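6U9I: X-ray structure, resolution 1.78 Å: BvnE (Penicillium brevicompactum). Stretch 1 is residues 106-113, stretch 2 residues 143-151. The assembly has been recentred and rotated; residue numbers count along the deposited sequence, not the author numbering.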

ATOM      1  N   GLU A 106     -11.454 -13.870  14.033  1.00 30.13           N
ATOM      2  CA  GLU A 106     -12.276 -15.071  13.992  1.00 28.05           C
ATOM      3  C   GLU A 106     -13.726 -14.636  13.883  1.00 27.56           C
ATOM      4  O   GLU A 106     -14.215 -13.867  14.719  1.00 28.90           O
ATOM      5  CB  GLU A 106     -12.036 -15.940  15.234  1.00 30.26           C
ATOM      6  CG  GLU A 106     -10.677 -16.636  15.220  1.00 32.90           C
ATOM      7  CD  GLU A 106     -10.172 -17.035  16.604  1.00 33.80           C
ATOM      8  OE1 GLU A 106     -10.964 -17.005  17.570  1.00 37.74           O
ATOM      9  OE2 GLU A 106      -8.973 -17.378  16.724  1.00 39.45           O
ATOM     10  N   ALA A 107     -14.394 -15.089  12.834  1.00 28.38           N
ATOM     11  CA  ALA A 107     -15.770 -14.716  12.551  1.00 29.44           C
ATOM     12  C   ALA A 107     -16.630 -15.976  12.496  1.00 33.69           C
ATOM     13  O   ALA A 107     -16.130 -17.096  12.622  1.00 36.28           O
ATOM     14  CB  ALA A 107     -15.842 -13.917  11.248  1.00 33.47           C
ATOM     15  N   ALA A 108     -17.943 -15.790  12.318  1.00 36.43           N
ATOM     16  CA  ALA A 108     -18.832 -16.945  12.229  1.00 36.25           C
ATOM     17  C   ALA A 108     -18.476 -17.811  11.026  1.00 39.67           C
ATOM     18  O   ALA A 108     -18.470 -19.044  11.120  1.00 47.00           O
ATOM     19  CB  ALA A 108     -20.290 -16.489  12.157  1.00 36.57           C
ATOM     20  N   CYS A 109     -18.147 -17.188   9.894  1.00 40.09           N
ATOM     21  CA  CYS A 109     -17.795 -17.931   8.688  1.00 40.12           C
ATOM     22  C   CYS A 109     -16.379 -18.490   8.720  1.00 36.08           C
ATOM     23  O   CYS A 109     -15.950 -19.092   7.730  1.00 45.07           O
ATOM     24  CB  CYS A 109     -17.962 -17.047   7.445  1.00 45.95           C
ATOM     25  SG  CYS A 109     -16.704 -15.747   7.255  1.00 47.51           S
ATOM     26  N   GLY A 110     -15.643 -18.318   9.818  1.00 36.59           N
ATOM     27  CA  GLY A 110     -14.284 -18.809   9.919  1.00 32.17           C
ATOM     28  C   GLY A 110     -13.289 -17.672  10.086  1.00 30.55           C
ATOM     29  O   GLY A 110     -13.619 -16.610  10.628  1.00 35.51           O
ATOM     30  N   LEU A 111     -12.073 -17.902   9.602  1.00 33.22           N
ATOM     31  CA  LEU A 111     -10.989 -16.945   9.783  1.00 30.47           C
ATOM     32  C   LEU A 111     -11.123 -15.754   8.845  1.00 32.28           C
ATOM     33  O   LEU A 111     -11.556 -15.884   7.696  1.00 28.50           O
ATOM     34  CB  LEU A 111      -9.641 -17.620   9.553  1.00 33.29           C
ATOM     35  CG  LEU A 111      -9.291 -18.720  10.550  1.00 36.75           C
ATOM     36  CD1 LEU A 111      -7.870 -19.185  10.338  1.00 30.10           C
ATOM     37  CD2 LEU A 111      -9.491 -18.211  11.969  1.00 33.25           C
ATOM     38  N   TYR A 112     -10.742 -14.585   9.351  1.00 28.10           N
ATOM     39  CA  TYR A 112     -10.575 -13.378   8.550  1.00 22.87           C
ATOM     40  C   TYR A 112      -9.089 -13.046   8.547  1.00 27.78           C
ATOM     41  O   TYR A 112      -8.512 -12.794   9.608  1.00 23.86           O
ATOM     42  CB  TYR A 112     -11.388 -12.224   9.129  1.00 23.78           C
ATOM     43  CG  TYR A 112     -11.133 -10.896   8.452  1.00 30.01           C
ATOM     44  CD1 TYR A 112     -11.752 -10.578   7.250  1.00 30.01           C
ATOM     45  CD2 TYR A 112     -10.277  -9.957   9.018  1.00 34.96           C
ATOM     46  CE1 TYR A 112     -11.531  -9.360   6.626  1.00 34.47           C
ATOM     47  CE2 TYR A 112     -10.045  -8.738   8.402  1.00 31.17           C
ATOM     48  CZ  TYR A 112     -10.670  -8.448   7.204  1.00 31.08           C
ATOM     49  OH  TYR A 112     -10.445  -7.236   6.585  1.00 39.52           O
ATOM     50  N   GLU A 113      -8.458 -13.094   7.370  1.00 22.16           N
ATOM     51  CA  GLU A 113      -7.001 -12.919   7.273  1.00 23.66           C
ATOM     52  C   GLU A 113      -6.708 -12.003   6.088  1.00 29.79           C
ATOM     53  O   GLU A 113      -6.527 -12.474   4.960  1.00 26.31           O
ATOM     54  CB  GLU A 113      -6.292 -14.260   7.122  1.00 25.42           C
ATOM     55  CG  GLU A 113      -6.508 -15.221   8.274  1.00 29.52           C
ATOM     56  CD  GLU A 113      -6.021 -16.614   7.938  1.00 39.47           C
ATOM     57  OE1 GLU A 113      -6.638 -17.271   7.068  1.00 37.52           O
ATOM     58  OE2 GLU A 113      -5.007 -17.035   8.527  1.00 33.26           O
ATOM     59  N   LYS A 143     -14.231 -11.762  -1.484  1.00 24.71           N
ATOM     60  CA  LYS A 143     -14.447 -13.155  -1.119  1.00 27.66           C
ATOM     61  C   LYS A 143     -14.975 -13.278   0.304  1.00 36.86           C
ATOM     62  O   LYS A 143     -15.834 -14.124   0.582  1.00 35.38           O
ATOM     63  CB  LYS A 143     -13.153 -13.946  -1.288  1.00 26.50           C
ATOM     64  CG  LYS A 143     -12.743 -14.128  -2.737  1.00 29.85           C
ATOM     65  CD  LYS A 143     -11.728 -15.237  -2.865  1.00 34.44           C
ATOM     66  CE  LYS A 143     -11.144 -15.311  -4.265  1.00 34.61           C
ATOM     67  NZ  LYS A 143     -12.044 -14.750  -5.310  1.00 33.79           N
ATOM     68  N   PHE A 144     -14.483 -12.441   1.222  1.00 31.89           N
ATOM     69  CA  PHE A 144     -14.974 -12.524   2.593  1.00 36.03           C
ATOM     70  C   PHE A 144     -16.427 -12.074   2.690  1.00 39.98           C
ATOM     71  O   PHE A 144     -17.194 -12.626   3.488  1.00 41.75           O
ATOM     72  CB  PHE A 144     -14.089 -11.709   3.537  1.00 33.47           C
ATOM     73  CG  PHE A 144     -14.453 -11.870   4.989  1.00 33.74           C
ATOM     74  CD1 PHE A 144     -14.003 -12.966   5.714  1.00 40.81           C
ATOM     75  CD2 PHE A 144     -15.248 -10.928   5.626  1.00 39.42           C
ATOM     76  CE1 PHE A 144     -14.337 -13.122   7.050  1.00 35.69           C
ATOM     77  CE2 PHE A 144     -15.586 -11.074   6.958  1.00 41.47           C
ATOM     78  CZ  PHE A 144     -15.132 -12.172   7.672  1.00 39.86           C
ATOM     79  N   ALA A 145     -16.827 -11.086   1.885  1.00 31.88           N
ATOM     80  CA  ALA A 145     -18.234 -10.708   1.839  1.00 38.67           C
ATOM     81  C   ALA A 145     -19.094 -11.871   1.362  1.00 45.92           C
ATOM     82  O   ALA A 145     -20.164 -12.132   1.924  1.00 46.46           O
ATOM     83  CB  ALA A 145     -18.422  -9.487   0.937  1.00 41.39           C
ATOM     84  N   GLU A 146     -18.632 -12.589   0.332  1.00 41.17           N
ATOM     85  CA  GLU A 146     -19.327 -13.788  -0.130  1.00 42.86           C
ATOM     86  C   GLU A 146     -19.435 -14.827   0.980  1.00 48.65           C
ATOM     87  O   GLU A 146     -20.521 -15.362   1.238  1.00 53.50           O
ATOM     88  CB  GLU A 146     -18.601 -14.379  -1.342  1.00 41.85           C
ATOM     89  CG  GLU A 146     -18.498 -13.452  -2.544  1.00 45.48           C
ATOM     90  CD  GLU A 146     -17.483 -13.938  -3.576  1.00 52.52           C
ATOM     91  OE1 GLU A 146     -17.323 -13.264  -4.616  1.00 57.36           O
ATOM     92  OE2 GLU A 146     -16.845 -14.989  -3.345  1.00 56.49           O
ATOM     93  N   ARG A 147     -18.312 -15.135   1.641  1.00 42.84           N
ATOM     94  CA  ARG A 147     -18.320 -16.142   2.703  1.00 45.38           C
ATOM     95  C   ARG A 147     -19.275 -15.775   3.830  1.00 53.81           C
ATOM     96  O   ARG A 147     -19.875 -16.663   4.448  1.00 50.45           O
ATOM     97  CB  ARG A 147     -16.917 -16.337   3.276  1.00 40.35           C
ATOM     98  CG  ARG A 147     -15.932 -17.006   2.358  1.00 39.35           C
ATOM     99  CD  ARG A 147     -14.529 -16.860   2.920  1.00 39.25           C
ATOM    100  NE  ARG A 147     -14.462 -17.351   4.294  1.00 38.23           N
ATOM    101  CZ  ARG A 147     -13.524 -17.005   5.168  1.00 40.82           C
ATOM    102  NH1 ARG A 147     -12.572 -16.146   4.818  1.00 35.50           N
ATOM    103  NH2 ARG A 147     -13.543 -17.507   6.394  1.00 36.76           N
ATOM    104  N   GLN A 148     -19.412 -14.489   4.108  1.00 53.54           N
ATOM    105  CA  GLN A 148     -20.278 -14.019   5.157  1.00 53.49           C
ATOM    106  C   GLN A 148     -21.724 -14.142   4.731  1.00 56.02           C
ATOM    107  O   GLN A 148     -22.544 -14.585   5.522  1.00 60.50           O
ATOM    108  CB  GLN A 148     -19.924 -12.600   5.618  1.00 50.68           C
ATOM    109  CG  GLN A 148     -18.828 -12.505   6.668  1.00 50.32           C
ATOM    110  CD  GLN A 148     -19.019 -11.328   7.603  1.00 64.89           C
ATOM    111  OE1 GLN A 148     -19.315 -10.221   7.152  1.00 52.36           O
ATOM    112  NE2 GLN A 148     -18.869 -11.566   8.925  1.00 65.77           N
ATOM    113  N   ALA A 149     -22.041 -13.757   3.513  1.00 51.20           N
ATOM    114  CA  ALA A 149     -23.394 -13.885   2.985  1.00 55.15           C
ATOM    115  C   ALA A 149     -23.866 -15.332   3.028  1.00 63.07           C
ATOM    116  O   ALA A 149     -25.008 -15.609   3.415  1.00 71.31           O
ATOM    117  CB  ALA A 149     -23.444 -13.350   1.560  1.00 47.44           C
ATOM    118  N   ALA A 150     -22.995 -16.270   2.644  1.00 55.40           N
ATOM    119  CA  ALA A 150     -23.368 -17.680   2.649  1.00 63.39           C
ATOM    120  C   ALA A 150     -23.717 -18.167   4.050  1.00 67.15           C
ATOM    121  O   ALA A 150     -24.570 -19.049   4.206  1.00 69.34           O
ATOM    122  CB  ALA A 150     -22.237 -18.523   2.056  1.00 51.14           C
ATOM    123  N   ALA A 151     -23.085 -17.606   5.076  1.00 60.10           N
ATOM    124  CA  ALA A 151     -23.381 -17.985   6.454  1.00 61.00           C
ATOM    125  C   ALA A 151     -24.559 -17.184   6.999  1.00 56.50           C
ATOM    126  O   ALA A 151     -25.449 -16.778   6.248  1.00 63.93           O
ATOM    127  CB  ALA A 151     -22.153 -17.792   7.336  1.00 57.20           C
TER
HETATM  128  O   HOH W   1     -16.017 -19.795   5.110  1.00 42.78           O

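The contact sets one side of the helix 143-150 against a hairpin-like segment whose strand 110-112 runs nearly antiparallel to it, the two N-to-C directions meeting at 153° and the axes approaching to 10.5 Å. A type I turn from A107 to G110 shapes the other partner; it is closed by backbone hydrogen bonds in both directions, A107 N to G110 O at 2.8 Å and G110 N to A107 O at 3.1 Å. The two stretches together bury 381 Å².

K143, the first residue of the stretch in a helix already under way, makes no contact, and the first residue to engage is F144. Its CA-to-CB bond points toward the hairpin, and with chi1 at -174° (t) the ring lies among A107, C109, L111 and Y112. The pairing with Y112 is edge-to-face: the ring centroids are 4.8 Å apart, the planes stand at 73°, and Y112 CD1 lies 3.6 Å from F144 CD1, over a face of the phenylalanine ring. The edge of the same ring meets A107 CB, 4.0 Å from F144 CZ, and L111 O, 4.0 Å from F144 CE1, both near the ring plane. C109 SG comes closer, 3.5 Å from F144 CE1, but sits 41° off the ring normal and 4.3 Å from the centroid, so this sulfur-aromatic contact is oblique.

A145 and E146 are out of reach, as expected when the helix turns its next residues from the hairpin. R147, three residues after F144, points back toward it and supplies the polar part of the contact. Its guanidinium bonds to backbone carbonyls. R147 NH2 donates to C109 O at 3.2 Å with an N-H...O angle of 162°, and to L111 O at 2.9 Å and 148°; R147 NH1 also donates to L111 O, at 3.1 Å and 139°. L111 O thus receives both terminal nitrogens and lies near the guanidinium plane, where N-H groups are directed. C109 SG, by contrast, lies over a face of the group, 3.7 Å from R147 NH2. Water 1 adds a second link to the turn: it donates to C109 O at 2.7 Å and accepts from R147 NE at 3.0 Å. C109 O therefore receives both the arginine directly and the water.

G110 passes close to this group, with its C atom 3.7 Å from R147 NH2. An ideal CB there would fall 3.2 Å from R147 NH2, which is tight, but the backbone angles of 117/-151 call for glycine on their own, since a CB would be jammed against the preceding carbonyl oxygen.

Q148 CA lies 5.8 Å from C109 CA. The CA-to-CB bond of Q148 points sideways, yet the end of the side chain comes nearer; along the way Q148 CG lies 3.9 Å from C109 SG, and at the end Q148 NE2 is 4.5 Å from A107 CB. A149 is again out of reach. A151 closes the contact with a modest apolar approach, A151 CB lying 4.3 Å from C109 CB.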